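Local coordinates for protein AT-less polyketide synthase (Streptomyces platensis subsp. rosaceus, PDB 4TKT) that probably catalyses the decarboxylative condensation that lengthens the polyketide chain, as a ketosynthase domain of the isomigrastatin AT-less polyketide synthase, at residues S89-D92 with P93-L97; I359-E363 with S364-I368. One frame throughout, in Å; residues are numbered along the deposited sequence.

In the fold
Both contacts lie in the ketosynthase region, where a loop runs into a helix. Contact 1 comes first along the chain and opens helix 93-109. Contact 2 follows much later and opens helix 366-380. Their centres are 19 Å apart, and their nearest atoms are about 5 Å apart, so they do not touch. Tyr139 links them: its backbone oxygen accepts from Gln94 of contact 1, and its hydroxyl bonds to Glu363 of contact 2. The end of strand 208-214 and the residue after it also serve both, through Leu215 for contact 1 and Val213 for contact 2. The two loops therefore share neighbours, and contact 2 carries a histidine of the probable active site.

Contact 1 of 2, residues S89-D92 with P93-L97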
loop_
_atom_site.group_PDB
_atom_site.type_symbol
_atom_site.label_atom_id
_atom_site.label_comp_id
_atom_site.label_asym_id
_atom_site.label_seq_id
_atom_site.Cartn_x
_atom_site.Cartn_y
_atom_site.Cartn_z
ATOM N N SER A 89 10.034 15.203 15.325
ATOM C CA SER A 89 10.464 14.389 16.456
ATOM C C SER A 89 9.302 13.943 17.341
ATOM O O SER A 89 9.315 12.837 17.878
ATOM C CB SER A 89 11.491 15.155 17.295
ATOM O OG SER A 89 12.692 15.364 16.569
ATOM N N THR A 90 8.296 14.799 17.487
ATOM C CA THR A 90 7.154 14.493 18.342
ATOM C C THR A 90 5.935 14.080 17.528
ATOM O O THR A 90 4.843 13.916 18.066
ATOM C CB THR A 90 6.773 15.694 19.223
ATOM O OG1 THR A 90 6.539 16.838 18.395
ATOM C CG2 THR A 90 7.886 16.003 20.211
HETATM N N MSE A 91 6.134 13.916 16.227
HETATM C CA MSE A 91 5.059 13.542 15.320
HETATM C C MSE A 91 4.950 12.027 15.224
HETATM O O MSE A 91 5.955 11.341 15.036
HETATM C CB MSE A 91 5.296 14.157 13.939
HETATM C CG MSE A 91 4.274 13.784 12.886
HETATM SE SE MSE A 91 4.658 14.686 11.188
HETATM C CE MSE A 91 4.399 16.541 11.769
ATOM N N ASP A 92 3.729 11.520 15.367
ATOM C CA ASP A 92 3.460 10.088 15.311
ATOM C C ASP A 92 4.033 9.465 14.045
ATOM O O ASP A 92 3.704 9.890 12.942
ATOM C CB ASP A 92 1.950 9.835 15.403
ATOM C CG ASP A 92 1.582 8.361 15.261
ATOM O OD1 ASP A 92 2.405 7.489 15.604
ATOM O OD2 ASP A 92 0.451 8.076 14.811
ATOM N N PRO A 93 4.909 8.460 14.210
ATOM C CA PRO A 93 5.521 7.719 13.102
ATOM C C PRO A 93 4.507 7.229 12.074
ATOM O O PRO A 93 4.836 7.133 10.893
ATOM C CB PRO A 93 6.192 6.543 13.807
ATOM C CG PRO A 93 6.559 7.087 15.132
ATOM C CD PRO A 93 5.455 8.038 15.512
ATOM N N GLN A 94 3.289 6.930 12.517
ATOM C CA GLN A 94 2.238 6.492 11.607
ATOM C C GLN A 94 1.867 7.593 10.620
ATOM O O GLN A 94 1.643 7.323 9.442
ATOM C CB GLN A 94 1.003 6.043 12.386
ATOM C CG GLN A 94 1.216 4.774 13.194
ATOM C CD GLN A 94 -0.052 4.299 13.878
ATOM O OE1 GLN A 94 -0.282 3.095 14.022
ATOM N NE2 GLN A 94 -0.885 5.242 14.306
ATOM N N GLU A 95 1.800 8.833 11.099
ATOM C CA GLU A 95 1.576 9.975 10.218
ATOM C C GLU A 95 2.744 10.137 9.251
ATOM O O GLU A 95 2.550 10.391 8.061
ATOM C CB GLU A 95 1.391 11.266 11.017
ATOM C CG GLU A 95 0.349 11.198 12.113
ATOM C CD GLU A 95 0.313 12.461 12.951
ATOM O OE1 GLU A 95 0.679 13.534 12.423
ATOM O OE2 GLU A 95 -0.075 12.384 14.137
ATOM N N ARG A 96 3.958 9.995 9.772
ATOM C CA ARG A 96 5.161 10.169 8.969
ATOM C C ARG A 96 5.236 9.147 7.840
ATOM O O ARG A 96 5.478 9.505 6.687
ATOM C CB ARG A 96 6.413 10.072 9.845
ATOM C CG ARG A 96 6.571 11.213 10.844
ATOM C CD ARG A 96 7.923 11.139 11.538
ATOM N NE ARG A 96 7.807 10.878 12.969
ATOM C CZ ARG A 96 8.756 10.306 13.702
ATOM N NH1 ARG A 96 9.889 9.918 13.136
ATOM N NH2 ARG A 96 8.570 10.113 15.000
ATOM N N LEU A 97 5.013 7.879 8.169
ATOM C CA LEU A 97 5.131 6.813 7.181
ATOM C C LEU A 97 3.992 6.835 6.164
ATOM O O LEU A 97 4.165 6.399 5.026
ATOM C CB LEU A 97 5.188 5.445 7.865
ATOM C CG LEU A 97 6.423 5.174 8.728
ATOM C CD1 LEU A 97 6.603 3.682 8.962
ATOM C CD2 LEU A 97 7.666 5.769 8.096
#
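Arg96 reaches back from the first turn of its helix and grips the backbone carbonyl of Met91 side-on. NE of Arg96 lies 2.8 Å from O of Met91. NH2 of Arg96 reaches the same O of Met91 at 2.9 Å. The oxygen sits in the guanidinium plane. NH2 approaches nearly along the C=O axis, while NE stands above the carbonyl plane. A bend at chi3 (-115°) brings the guanidinium edge to this oxygen. Nearer the backbone, SE of the selenomethionine Met91 packs 4.0 Å from the aliphatic CG of Arg96.

Asp92 caps the helix. Its OD1 takes a weak bond of 3.3 Å from Gln94 N. Its OD2 offers the syn lone pair to Gln94 NE2 at 3.2 Å, with the amide turned 50° against the carboxylate. Asp92 O accepts from Arg96 N at 3.2 Å and so starts the helical pattern. The helix end probably favours the charged form of Asp92. OE2 of Glu95 lies 4.4 Å from Asp92 OD2, a like-charge pair probably eased by the salt bridge of Glu95 to Arg168.

Further out, Gln94 NE2 also bonds to Tyr139 O, and Arg96 NH1 bonds to Tyr612 O. Tyr142 of helix 142-151 touches Asp92, Pro93 and Arg96. Helix 163-173 packs against Met91, Gln94 and Glu95 at this start of helix 93-109.

Contact 2 of 2, residues I359-E363 with S364-I368; sequences IGHLE and SAAGI
Leu362 and Glu363 make two overlapping turns with Ala365 and Ala366, and these form the tight part of the contact. Ala365 N bonds to Leu362 O at 3.0 Å. Ala366 N bonds to Glu363 O at 2.9 Å. Both donors stand well above the carbonyl planes, so neither bond uses an in-plane lone pair. The first turn has the type II' shape. Glu363 holds its second position, with phi 54° and psi -113°, a backbone conformation more usual for glycine. Carbon atoms crowd the bonds: the methyl CB of Ala366 lies 3.2 Å from Glu363 O, and the methylene CB of Leu362 rests 3.6 Å from Ala366 N.

The packing is looser toward the side-chain ends. CD2 of Leu362 comes to 4.1 Å from Ala365 O. The His361 ring meets Ala366 with an edge, its ND1 being 4.1 Å from Ala366 CB. Ala366 is partly exposed, whereas the other touching residues are buried. CG of His361 is anti to the backbone N (chi1 -172°), which sets one ring face under CG of Glu363. That carbon sits over the ring centre, 4.0 Å above its plane.

Buried polar ends are met from outside. Glu363 OE2 is hydrogen-bonded to the Tyr139 hydroxyl, and Ser364 OG to Val213 O. Ala365 is the N-cap of helix 366-380.

Gly360, with positive phi, ends helix 356-359 and leads into His361. The His361 side chain touches Cys186, and its ring meets that of His321 with the planes roughly perpendicular. This grouping is consistent with the Cys-His-His active site of ketosynthases of the thiolase fold.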
loop_
_atom_site.group_PDB
_atom_site.type_symbol
_atom_site.label_atom_id
_atom_site.label_comp_id
_atom_site.label_asym_id
_atom_site.label_seq_id
_atom_site.Cartn_x
_atom_site.Cartn_y
_atom_site.Cartn_z
ATOM N N ILE A 359 3.419 -12.314 7.162
ATOM C CA ILE A 359 3.866 -11.068 7.774
ATOM C C ILE A 359 3.198 -10.772 9.111
ATOM O O ILE A 359 3.514 -9.775 9.760
ATOM C CB ILE A 359 3.618 -9.877 6.833
ATOM C CG1 ILE A 359 2.128 -9.770 6.501
ATOM C CG2 ILE A 359 4.437 -10.029 5.561
ATOM C CD1 ILE A 359 1.787 -8.636 5.561
ATOM N N GLY A 360 2.274 -11.635 9.520
ATOM C CA GLY A 360 1.590 -11.457 10.787
ATOM C C GLY A 360 0.313 -10.649 10.661
ATOM O O GLY A 360 -0.137 -10.339 9.556
ATOM N N HIS A 361 -0.270 -10.305 11.805
ATOM C CA HIS A 361 -1.537 -9.586 11.849
ATOM C C HIS A 361 -1.304 -8.076 11.889
ATOM O O HIS A 361 -0.982 -7.511 12.938
ATOM C CB HIS A 361 -2.355 -10.041 13.063
ATOM C CG HIS A 361 -3.755 -9.510 13.091
ATOM N ND1 HIS A 361 -4.308 -8.798 12.048
ATOM C CD2 HIS A 361 -4.718 -9.591 14.040
ATOM C CE1 HIS A 361 -5.548 -8.464 12.353
ATOM N NE2 HIS A 361 -5.822 -8.932 13.558
ATOM N N LEU A 362 -1.474 -7.426 10.742
ATOM C CA LEU A 362 -1.194 -5.998 10.625
ATOM C C LEU A 362 -2.337 -5.146 11.160
ATOM O O LEU A 362 -2.289 -3.919 11.084
ATOM C CB LEU A 362 -0.902 -5.625 9.169
ATOM C CG LEU A 362 0.579 -5.601 8.773
ATOM C CD1 LEU A 362 1.246 -6.936 9.063
ATOM C CD2 LEU A 362 0.741 -5.230 7.305
ATOM N N GLU A 363 -3.358 -5.806 11.697
ATOM C CA GLU A 363 -4.477 -5.125 12.339
ATOM C C GLU A 363 -5.127 -4.078 11.429
ATOM O O GLU A 363 -5.715 -4.424 10.406
ATOM C CB GLU A 363 -4.011 -4.499 13.657
ATOM C CG GLU A 363 -3.955 -5.516 14.796
ATOM C CD GLU A 363 -2.976 -5.148 15.894
ATOM O OE1 GLU A 363 -1.943 -4.514 15.592
ATOM O OE2 GLU A 363 -3.240 -5.503 17.064
ATOM N N SER A 364 -5.016 -2.803 11.789
ATOM C CA SER A 364 -5.674 -1.744 11.025
ATOM C C SER A 364 -5.154 -1.640 9.589
ATOM O O SER A 364 -5.781 -1.003 8.743
ATOM C CB SER A 364 -5.515 -0.398 11.734
ATOM O OG SER A 364 -4.155 -0.113 12.007
ATOM N N ALA A 365 -4.018 -2.275 9.315
ATOM C CA ALA A 365 -3.438 -2.272 7.976
ATOM C C ALA A 365 -3.493 -3.656 7.328
ATOM O O ALA A 365 -2.926 -3.866 6.258
ATOM C CB ALA A 365 -2.002 -1.777 8.027
ATOM N N ALA A 366 -4.177 -4.593 7.978
ATOM C CA ALA A 366 -4.233 -5.970 7.492
ATOM C C ALA A 366 -4.910 -6.064 6.132
ATOM O O ALA A 366 -4.521 -6.871 5.288
ATOM C CB ALA A 366 -4.955 -6.857 8.497
ATOM N N GLY A 367 -5.921 -5.232 5.922
ATOM C CA GLY A 367 -6.691 -5.275 4.698
ATOM C C GLY A 367 -5.952 -4.762 3.478
ATOM O O GLY A 367 -6.150 -5.265 2.373
ATOM N N ILE A 368 -5.101 -3.759 3.667
ATOM C CA ILE A 368 -4.390 -3.169 2.537
ATOM C C ILE A 368 -3.219 -4.067 2.125
ATOM O O ILE A 368 -2.878 -4.155 0.946
ATOM C CB ILE A 368 -3.909 -1.724 2.855
ATOM C CG1 ILE A 368 -3.467 -1.010 1.580
ATOM C CG2 ILE A 368 -2.812 -1.708 3.914
ATOM C CD1 ILE A 368 -4.585 -0.784 0.598
#